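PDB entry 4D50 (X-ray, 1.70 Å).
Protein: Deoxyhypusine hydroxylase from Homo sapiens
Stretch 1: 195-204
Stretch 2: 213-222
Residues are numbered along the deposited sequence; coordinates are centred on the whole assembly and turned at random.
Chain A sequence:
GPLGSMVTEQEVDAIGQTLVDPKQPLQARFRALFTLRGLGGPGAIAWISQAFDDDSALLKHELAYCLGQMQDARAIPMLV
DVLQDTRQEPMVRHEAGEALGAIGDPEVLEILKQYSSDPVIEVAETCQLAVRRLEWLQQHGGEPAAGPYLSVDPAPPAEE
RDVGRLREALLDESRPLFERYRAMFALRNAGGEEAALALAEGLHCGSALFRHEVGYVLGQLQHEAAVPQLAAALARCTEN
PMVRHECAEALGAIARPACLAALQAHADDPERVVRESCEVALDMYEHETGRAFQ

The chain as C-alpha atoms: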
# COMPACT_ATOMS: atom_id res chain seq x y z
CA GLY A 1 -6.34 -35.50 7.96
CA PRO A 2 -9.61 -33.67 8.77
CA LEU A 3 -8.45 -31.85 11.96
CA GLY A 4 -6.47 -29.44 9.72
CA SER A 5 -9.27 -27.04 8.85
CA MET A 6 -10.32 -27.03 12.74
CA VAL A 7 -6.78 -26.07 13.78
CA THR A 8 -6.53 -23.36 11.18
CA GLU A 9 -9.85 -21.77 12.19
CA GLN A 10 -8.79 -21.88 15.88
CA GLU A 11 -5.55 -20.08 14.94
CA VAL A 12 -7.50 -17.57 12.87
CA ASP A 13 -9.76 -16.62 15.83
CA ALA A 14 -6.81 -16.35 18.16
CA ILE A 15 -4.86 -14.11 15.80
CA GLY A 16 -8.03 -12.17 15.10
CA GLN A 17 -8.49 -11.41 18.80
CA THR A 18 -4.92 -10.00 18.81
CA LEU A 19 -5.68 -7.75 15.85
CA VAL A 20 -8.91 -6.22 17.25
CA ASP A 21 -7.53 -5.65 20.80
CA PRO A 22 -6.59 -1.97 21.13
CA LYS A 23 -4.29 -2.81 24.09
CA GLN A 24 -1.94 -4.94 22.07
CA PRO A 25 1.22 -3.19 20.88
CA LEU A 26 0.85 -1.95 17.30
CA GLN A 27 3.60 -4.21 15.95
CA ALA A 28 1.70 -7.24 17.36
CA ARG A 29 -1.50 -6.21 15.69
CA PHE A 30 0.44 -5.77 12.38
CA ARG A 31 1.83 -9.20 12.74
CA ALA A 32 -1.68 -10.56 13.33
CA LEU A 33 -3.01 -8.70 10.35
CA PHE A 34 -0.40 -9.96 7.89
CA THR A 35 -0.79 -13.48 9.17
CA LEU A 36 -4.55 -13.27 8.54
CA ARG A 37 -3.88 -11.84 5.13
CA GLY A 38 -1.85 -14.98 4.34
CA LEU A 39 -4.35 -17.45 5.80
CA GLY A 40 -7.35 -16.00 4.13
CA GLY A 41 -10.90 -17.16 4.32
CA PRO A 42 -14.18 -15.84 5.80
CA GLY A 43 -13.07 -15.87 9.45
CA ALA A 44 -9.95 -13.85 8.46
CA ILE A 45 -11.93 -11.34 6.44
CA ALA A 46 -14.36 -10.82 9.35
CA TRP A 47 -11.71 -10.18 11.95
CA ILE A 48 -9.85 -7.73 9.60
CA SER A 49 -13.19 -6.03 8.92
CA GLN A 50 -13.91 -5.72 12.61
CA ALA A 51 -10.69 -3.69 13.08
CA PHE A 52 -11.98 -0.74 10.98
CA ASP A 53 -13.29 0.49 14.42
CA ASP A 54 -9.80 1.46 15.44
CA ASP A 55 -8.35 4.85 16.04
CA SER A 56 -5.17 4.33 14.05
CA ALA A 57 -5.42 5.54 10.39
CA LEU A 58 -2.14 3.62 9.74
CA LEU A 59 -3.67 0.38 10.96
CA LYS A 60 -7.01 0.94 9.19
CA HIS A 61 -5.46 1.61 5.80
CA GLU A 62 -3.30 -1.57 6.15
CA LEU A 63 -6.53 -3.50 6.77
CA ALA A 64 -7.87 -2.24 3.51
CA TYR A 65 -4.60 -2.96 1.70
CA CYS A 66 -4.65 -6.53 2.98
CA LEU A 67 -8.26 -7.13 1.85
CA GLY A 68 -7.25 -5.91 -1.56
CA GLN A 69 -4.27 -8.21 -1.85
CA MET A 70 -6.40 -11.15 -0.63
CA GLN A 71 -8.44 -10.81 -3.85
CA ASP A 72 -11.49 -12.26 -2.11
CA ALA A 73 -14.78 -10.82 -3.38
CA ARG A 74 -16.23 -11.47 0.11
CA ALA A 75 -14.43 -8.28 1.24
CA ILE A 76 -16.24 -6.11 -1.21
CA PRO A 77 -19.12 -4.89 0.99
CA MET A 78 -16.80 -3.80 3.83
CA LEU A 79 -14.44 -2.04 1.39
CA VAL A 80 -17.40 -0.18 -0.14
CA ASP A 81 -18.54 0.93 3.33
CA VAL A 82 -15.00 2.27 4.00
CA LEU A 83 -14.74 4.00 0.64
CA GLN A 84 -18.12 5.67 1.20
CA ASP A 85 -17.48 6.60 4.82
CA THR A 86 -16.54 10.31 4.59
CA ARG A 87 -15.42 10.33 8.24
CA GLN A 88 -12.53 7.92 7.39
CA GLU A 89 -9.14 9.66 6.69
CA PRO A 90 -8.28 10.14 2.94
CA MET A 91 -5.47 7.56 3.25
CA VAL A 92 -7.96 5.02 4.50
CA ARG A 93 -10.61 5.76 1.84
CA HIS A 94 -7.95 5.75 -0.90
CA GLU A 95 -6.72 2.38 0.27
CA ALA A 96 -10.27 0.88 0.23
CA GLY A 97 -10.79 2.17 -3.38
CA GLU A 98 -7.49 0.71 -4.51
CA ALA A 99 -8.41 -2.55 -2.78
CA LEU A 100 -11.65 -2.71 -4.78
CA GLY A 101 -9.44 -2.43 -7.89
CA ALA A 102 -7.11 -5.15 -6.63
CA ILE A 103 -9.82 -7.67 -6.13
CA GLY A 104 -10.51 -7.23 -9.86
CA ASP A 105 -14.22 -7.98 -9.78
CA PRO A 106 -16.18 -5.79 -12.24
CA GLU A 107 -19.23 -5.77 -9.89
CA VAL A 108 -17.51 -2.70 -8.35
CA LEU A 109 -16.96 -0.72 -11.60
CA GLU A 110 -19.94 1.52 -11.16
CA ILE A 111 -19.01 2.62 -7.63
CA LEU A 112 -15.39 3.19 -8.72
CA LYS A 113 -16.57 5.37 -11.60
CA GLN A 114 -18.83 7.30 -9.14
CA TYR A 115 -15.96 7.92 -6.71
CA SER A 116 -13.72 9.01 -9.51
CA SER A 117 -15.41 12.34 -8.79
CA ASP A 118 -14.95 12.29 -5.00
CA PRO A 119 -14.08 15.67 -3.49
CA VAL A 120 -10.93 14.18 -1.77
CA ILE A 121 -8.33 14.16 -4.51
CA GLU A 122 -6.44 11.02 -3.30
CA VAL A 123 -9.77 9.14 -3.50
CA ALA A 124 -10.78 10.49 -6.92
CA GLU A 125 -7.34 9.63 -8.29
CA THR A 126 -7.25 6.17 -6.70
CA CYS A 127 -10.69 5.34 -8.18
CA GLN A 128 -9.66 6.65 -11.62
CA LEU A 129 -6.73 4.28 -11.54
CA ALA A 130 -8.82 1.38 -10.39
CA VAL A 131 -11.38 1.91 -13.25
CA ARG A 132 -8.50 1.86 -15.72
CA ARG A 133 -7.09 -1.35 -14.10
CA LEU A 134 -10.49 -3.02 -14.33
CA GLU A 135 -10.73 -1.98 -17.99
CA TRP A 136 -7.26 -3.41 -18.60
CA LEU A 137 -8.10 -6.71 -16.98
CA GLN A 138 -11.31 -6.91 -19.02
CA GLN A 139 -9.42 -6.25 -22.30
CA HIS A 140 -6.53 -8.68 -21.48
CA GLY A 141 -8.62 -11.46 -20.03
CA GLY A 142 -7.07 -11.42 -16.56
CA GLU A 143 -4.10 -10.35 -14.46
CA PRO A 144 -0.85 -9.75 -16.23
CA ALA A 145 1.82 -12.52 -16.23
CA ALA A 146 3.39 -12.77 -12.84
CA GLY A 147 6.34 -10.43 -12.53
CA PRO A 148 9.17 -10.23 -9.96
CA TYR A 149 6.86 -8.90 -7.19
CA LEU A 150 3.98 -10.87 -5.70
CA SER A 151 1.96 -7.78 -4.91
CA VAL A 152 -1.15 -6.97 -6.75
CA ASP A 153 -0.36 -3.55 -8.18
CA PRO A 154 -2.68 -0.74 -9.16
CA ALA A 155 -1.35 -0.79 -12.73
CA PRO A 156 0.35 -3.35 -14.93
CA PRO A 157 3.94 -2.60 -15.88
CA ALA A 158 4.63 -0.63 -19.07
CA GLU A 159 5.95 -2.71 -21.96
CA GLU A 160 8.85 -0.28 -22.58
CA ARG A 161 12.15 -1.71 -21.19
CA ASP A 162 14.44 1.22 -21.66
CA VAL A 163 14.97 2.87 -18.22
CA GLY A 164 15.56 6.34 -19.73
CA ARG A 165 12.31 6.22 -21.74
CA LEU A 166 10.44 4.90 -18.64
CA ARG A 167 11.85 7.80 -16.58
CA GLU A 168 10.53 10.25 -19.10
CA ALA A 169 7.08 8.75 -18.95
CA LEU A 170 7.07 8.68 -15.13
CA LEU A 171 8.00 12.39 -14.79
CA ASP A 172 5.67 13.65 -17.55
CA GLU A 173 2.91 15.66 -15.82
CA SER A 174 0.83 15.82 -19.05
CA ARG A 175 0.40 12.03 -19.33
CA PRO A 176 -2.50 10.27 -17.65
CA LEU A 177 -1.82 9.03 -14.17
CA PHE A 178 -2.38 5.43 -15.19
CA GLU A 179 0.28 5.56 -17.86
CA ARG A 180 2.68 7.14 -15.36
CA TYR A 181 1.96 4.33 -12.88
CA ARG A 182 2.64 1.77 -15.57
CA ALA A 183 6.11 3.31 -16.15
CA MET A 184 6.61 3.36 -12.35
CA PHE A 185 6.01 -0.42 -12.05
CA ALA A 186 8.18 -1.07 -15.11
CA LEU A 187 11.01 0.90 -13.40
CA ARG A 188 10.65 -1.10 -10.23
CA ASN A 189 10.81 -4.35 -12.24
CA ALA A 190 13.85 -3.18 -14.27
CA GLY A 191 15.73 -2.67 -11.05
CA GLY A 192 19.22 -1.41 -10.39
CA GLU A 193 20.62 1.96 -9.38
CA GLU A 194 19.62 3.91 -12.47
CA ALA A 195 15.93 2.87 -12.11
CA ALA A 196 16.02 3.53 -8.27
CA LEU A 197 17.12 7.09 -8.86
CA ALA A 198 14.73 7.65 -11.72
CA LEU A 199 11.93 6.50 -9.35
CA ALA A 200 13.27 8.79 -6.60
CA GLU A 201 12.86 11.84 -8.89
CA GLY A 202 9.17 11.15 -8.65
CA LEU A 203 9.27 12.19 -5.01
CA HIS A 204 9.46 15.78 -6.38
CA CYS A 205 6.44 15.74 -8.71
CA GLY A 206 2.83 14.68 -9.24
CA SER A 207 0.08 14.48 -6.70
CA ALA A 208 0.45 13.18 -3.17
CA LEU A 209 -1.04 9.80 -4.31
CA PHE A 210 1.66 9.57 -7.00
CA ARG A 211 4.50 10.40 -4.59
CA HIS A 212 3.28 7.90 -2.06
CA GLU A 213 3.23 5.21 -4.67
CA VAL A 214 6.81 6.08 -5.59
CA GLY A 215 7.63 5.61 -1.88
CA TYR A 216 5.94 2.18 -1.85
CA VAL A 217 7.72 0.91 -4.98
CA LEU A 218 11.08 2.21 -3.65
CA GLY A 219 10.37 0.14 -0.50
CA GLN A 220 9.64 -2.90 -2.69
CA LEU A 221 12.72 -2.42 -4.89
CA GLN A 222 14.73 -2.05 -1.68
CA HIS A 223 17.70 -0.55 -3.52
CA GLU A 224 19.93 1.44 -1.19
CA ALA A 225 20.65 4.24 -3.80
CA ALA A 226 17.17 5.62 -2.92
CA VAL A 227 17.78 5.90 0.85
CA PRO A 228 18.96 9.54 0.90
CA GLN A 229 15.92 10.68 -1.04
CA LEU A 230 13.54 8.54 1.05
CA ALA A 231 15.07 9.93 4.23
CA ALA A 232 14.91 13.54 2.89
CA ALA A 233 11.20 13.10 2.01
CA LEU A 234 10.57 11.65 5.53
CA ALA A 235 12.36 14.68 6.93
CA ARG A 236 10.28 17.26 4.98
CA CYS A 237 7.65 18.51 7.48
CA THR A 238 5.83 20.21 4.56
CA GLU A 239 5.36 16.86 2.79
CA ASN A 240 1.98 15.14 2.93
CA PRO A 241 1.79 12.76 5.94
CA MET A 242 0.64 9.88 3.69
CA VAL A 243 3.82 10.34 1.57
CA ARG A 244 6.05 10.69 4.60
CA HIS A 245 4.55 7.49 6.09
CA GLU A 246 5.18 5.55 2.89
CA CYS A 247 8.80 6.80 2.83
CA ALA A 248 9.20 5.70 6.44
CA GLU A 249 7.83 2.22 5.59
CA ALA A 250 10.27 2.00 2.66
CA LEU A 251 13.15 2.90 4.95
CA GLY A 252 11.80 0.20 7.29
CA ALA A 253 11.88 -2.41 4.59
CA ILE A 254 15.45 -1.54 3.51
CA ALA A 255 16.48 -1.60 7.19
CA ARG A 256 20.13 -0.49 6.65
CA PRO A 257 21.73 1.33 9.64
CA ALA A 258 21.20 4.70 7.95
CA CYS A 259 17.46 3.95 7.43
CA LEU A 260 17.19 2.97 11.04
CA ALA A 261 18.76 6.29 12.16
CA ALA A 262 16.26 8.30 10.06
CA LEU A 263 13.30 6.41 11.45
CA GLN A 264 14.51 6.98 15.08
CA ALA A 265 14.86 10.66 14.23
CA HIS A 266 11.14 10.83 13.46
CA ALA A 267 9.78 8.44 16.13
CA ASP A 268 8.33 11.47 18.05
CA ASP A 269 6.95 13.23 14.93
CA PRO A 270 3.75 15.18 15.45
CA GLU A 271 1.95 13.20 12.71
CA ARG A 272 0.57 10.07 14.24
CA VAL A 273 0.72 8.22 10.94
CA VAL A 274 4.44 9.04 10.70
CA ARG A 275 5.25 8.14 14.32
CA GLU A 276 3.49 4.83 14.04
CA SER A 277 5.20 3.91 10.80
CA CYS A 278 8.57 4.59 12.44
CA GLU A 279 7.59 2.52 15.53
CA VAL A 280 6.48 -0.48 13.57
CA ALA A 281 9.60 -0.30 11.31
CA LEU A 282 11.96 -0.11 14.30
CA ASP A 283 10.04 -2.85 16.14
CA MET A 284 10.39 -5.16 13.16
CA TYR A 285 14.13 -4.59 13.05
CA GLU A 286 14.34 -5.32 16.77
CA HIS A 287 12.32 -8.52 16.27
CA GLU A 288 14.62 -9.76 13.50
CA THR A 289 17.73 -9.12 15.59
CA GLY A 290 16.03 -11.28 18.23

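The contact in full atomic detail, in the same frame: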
# COMPACT_ATOMS: atom_id res chain seq x y z
N ALA A 195 17.41 2.87 -12.24
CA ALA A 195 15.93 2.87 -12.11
C ALA A 195 15.50 3.39 -10.71
O ALA A 195 14.54 4.15 -10.65
CB ALA A 195 15.33 1.51 -12.39
N ALA A 196 16.26 3.05 -9.67
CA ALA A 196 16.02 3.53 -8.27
C ALA A 196 16.04 5.04 -8.20
O ALA A 196 15.15 5.67 -7.64
CB ALA A 196 17.01 2.93 -7.32
N LEU A 197 17.06 5.65 -8.83
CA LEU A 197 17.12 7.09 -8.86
C LEU A 197 16.14 7.76 -9.77
O LEU A 197 15.75 8.92 -9.53
CB LEU A 197 18.58 7.48 -9.20
CG LEU A 197 19.69 6.87 -8.37
CD1 LEU A 197 20.99 7.23 -9.05
CD2 LEU A 197 19.66 7.46 -6.95
N ALA A 198 15.78 7.13 -10.91
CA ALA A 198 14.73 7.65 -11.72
C ALA A 198 13.37 7.69 -10.93
O ALA A 198 12.70 8.68 -10.88
CB ALA A 198 14.61 6.85 -12.98
N LEU A 199 13.10 6.60 -10.23
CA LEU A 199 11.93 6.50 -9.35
C LEU A 199 11.97 7.66 -8.34
O LEU A 199 10.97 8.39 -8.15
CB LEU A 199 11.87 5.13 -8.70
CG LEU A 199 11.24 4.07 -9.60
CD1 LEU A 199 11.52 2.70 -9.03
CD2 LEU A 199 9.71 4.18 -9.78
N ALA A 200 13.15 7.87 -7.75
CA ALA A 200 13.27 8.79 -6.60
C ALA A 200 12.99 10.21 -7.05
O ALA A 200 12.53 10.99 -6.23
CB ALA A 200 14.60 8.68 -5.91
N GLU A 201 13.26 10.53 -8.31
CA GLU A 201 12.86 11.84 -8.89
C GLU A 201 11.39 12.03 -8.80
O GLU A 201 10.92 13.16 -8.70
CB GLU A 201 13.34 12.02 -10.32
CG GLU A 201 14.86 11.99 -10.48
CD GLU A 201 15.31 12.16 -11.94
OE1 GLU A 201 14.98 13.17 -12.56
OE2 GLU A 201 16.03 11.30 -12.45
N GLY A 202 10.59 10.94 -8.82
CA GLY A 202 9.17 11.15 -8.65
C GLY A 202 8.72 11.64 -7.29
O GLY A 202 7.57 12.06 -7.11
N LEU A 203 9.61 11.65 -6.30
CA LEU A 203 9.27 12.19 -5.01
C LEU A 203 9.19 13.73 -5.04
O LEU A 203 8.76 14.32 -4.07
CB LEU A 203 10.26 11.77 -3.92
CG LEU A 203 10.25 10.28 -3.66
CD1 LEU A 203 11.46 9.86 -2.88
CD2 LEU A 203 8.97 9.93 -3.02
N HIS A 204 9.48 14.30 -6.18
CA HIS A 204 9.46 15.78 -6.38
C HIS A 204 8.36 16.21 -7.37
O HIS A 204 8.25 17.38 -7.74
CB HIS A 204 10.83 16.24 -6.83
CG HIS A 204 11.87 16.00 -5.79
ND1 HIS A 204 12.72 14.92 -5.82
CD2 HIS A 204 12.07 16.61 -4.61
CE1 HIS A 204 13.45 14.92 -4.71
NE2 HIS A 204 13.06 15.92 -3.96
N GLU A 213 2.97 6.40 -3.92
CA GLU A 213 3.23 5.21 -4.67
C GLU A 213 4.69 5.03 -4.98
O GLU A 213 5.20 3.89 -4.93
CB GLU A 213 2.36 5.19 -5.94
CG GLU A 213 2.25 3.81 -6.51
CD GLU A 213 1.41 2.85 -5.66
OE1 GLU A 213 0.37 3.26 -5.11
OE2 GLU A 213 1.82 1.66 -5.59
N VAL A 214 5.35 6.11 -5.38
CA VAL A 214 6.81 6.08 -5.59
C VAL A 214 7.53 5.55 -4.37
O VAL A 214 8.40 4.64 -4.46
CB VAL A 214 7.31 7.49 -5.98
CG1 VAL A 214 8.85 7.56 -6.04
CG2 VAL A 214 6.79 7.83 -7.37
N GLY A 215 7.09 6.03 -3.21
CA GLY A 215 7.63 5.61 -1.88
C GLY A 215 7.44 4.08 -1.72
O GLY A 215 8.34 3.36 -1.35
N TYR A 216 6.23 3.60 -1.98
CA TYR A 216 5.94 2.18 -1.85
C TYR A 216 6.84 1.33 -2.77
O TYR A 216 7.47 0.36 -2.33
CB TYR A 216 4.43 1.96 -2.13
CG TYR A 216 3.96 0.52 -2.29
CD1 TYR A 216 3.94 -0.11 -3.56
CD2 TYR A 216 3.48 -0.21 -1.18
CE1 TYR A 216 3.49 -1.45 -3.71
CE2 TYR A 216 3.02 -1.51 -1.35
CZ TYR A 216 3.05 -2.13 -2.60
OH TYR A 216 2.53 -3.44 -2.75
N VAL A 217 6.94 1.71 -4.06
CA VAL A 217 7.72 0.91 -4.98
C VAL A 217 9.23 0.98 -4.66
O VAL A 217 9.89 -0.05 -4.79
CB VAL A 217 7.54 1.23 -6.44
CG1 VAL A 217 6.05 1.11 -6.88
CG2 VAL A 217 7.96 2.59 -6.78
N LEU A 218 9.70 2.10 -4.13
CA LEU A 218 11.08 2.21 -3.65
C LEU A 218 11.30 1.25 -2.46
O LEU A 218 12.38 0.60 -2.36
CB LEU A 218 11.46 3.66 -3.33
CG LEU A 218 11.74 4.54 -4.54
CD1 LEU A 218 11.81 6.02 -4.14
CD2 LEU A 218 12.88 4.05 -5.39
N GLY A 219 10.32 1.09 -1.57
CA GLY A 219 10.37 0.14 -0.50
C GLY A 219 10.33 -1.29 -0.98
O GLY A 219 10.94 -2.22 -0.38
N GLN A 220 9.68 -1.54 -2.14
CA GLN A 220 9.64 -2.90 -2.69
C GLN A 220 10.94 -3.22 -3.36
O GLN A 220 11.49 -4.34 -3.11
CB GLN A 220 8.53 -3.00 -3.74
CG GLN A 220 7.14 -3.00 -3.21
CD GLN A 220 6.16 -3.37 -4.34
OE1 GLN A 220 6.07 -2.69 -5.37
NE2 GLN A 220 5.51 -4.48 -4.16
N LEU A 221 11.45 -2.28 -4.16
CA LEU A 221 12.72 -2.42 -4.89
C LEU A 221 13.87 -2.55 -3.87
O LEU A 221 14.78 -3.38 -4.04
CB LEU A 221 13.00 -1.21 -5.73
CG LEU A 221 14.27 -1.21 -6.58
CD1 LEU A 221 14.40 -2.47 -7.47
CD2 LEU A 221 14.25 0.02 -7.42
N GLN A 222 13.77 -1.81 -2.77
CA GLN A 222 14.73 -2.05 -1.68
C GLN A 222 16.17 -1.76 -2.10
O GLN A 222 17.13 -2.32 -1.50
CB GLN A 222 14.61 -3.50 -1.11
CG GLN A 222 13.89 -3.57 0.22
CD GLN A 222 14.02 -4.93 0.91
OE1 GLN A 222 13.05 -5.60 1.17
NE2 GLN A 222 15.25 -5.32 1.24

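Leu199 is the centre of this contact. Its CA-to-CB bond points toward the second helix, and its side chain (chi1 m, chi2 t) meets three residues there: CB lies 3.6 Å from Leu218 CD2, CD2 lies 3.8 Å from Val217 CG2, and CD1 lies 4.2 Å from Leu221 CD2. Val214, Val217, Leu218 and Leu221 recur at the three- and four-residue spacing that places side chains along one face of a helix, so a single leucine can touch several of them.

The helices run nearly antiparallel, with 160° between their N-to-C directions and a closest axial approach of 9.6 Å. The register follows from this: Leu199 CA is 6.4 Å from Val214 CA, and Ala196 CA, one turn earlier, is 6.9 Å from Leu218 CA, one turn later. At the Ala196 end, the short side chain packs its CB 4.0 Å from Leu221 CD2. At the other end, where the first stretch passes into a 3-10 segment, Leu203 starts sideways but its tip comes nearer, bringing CD2 to 3.8 Å from Val214 CG1 and CD1 to 4.1 Å from Leu218 CD1. Gly202 lies beside Val214; an ideal CB on this glycine would stand 3.0 Å from Val214 CG2, a tight approach.

Polar atoms enter the contact as backbone carbonyls facing methyl groups. Leu199 O is 3.1 Å from Val214 CG1, and Ala196 O is 3.6 Å from Leu218 CD2. Both oxygens accept hydrogen bonds within their own stretch, from Gly202 N to Leu199 O (2.7 Å) and from Ala200 N to Ala196 O (3.0 Å). No hydrogen bond crosses between the stretches; the contact, which buries 382 Å² summed over both sides, consists of apolar side-chain packing together with backbone atoms packed against methyl groups. Glu201, whose CA-to-CB bond points away, and Gln220, which is out of reach, take no part; their polar side-chain atoms are hydrogen-bonded elsewhere in the structure.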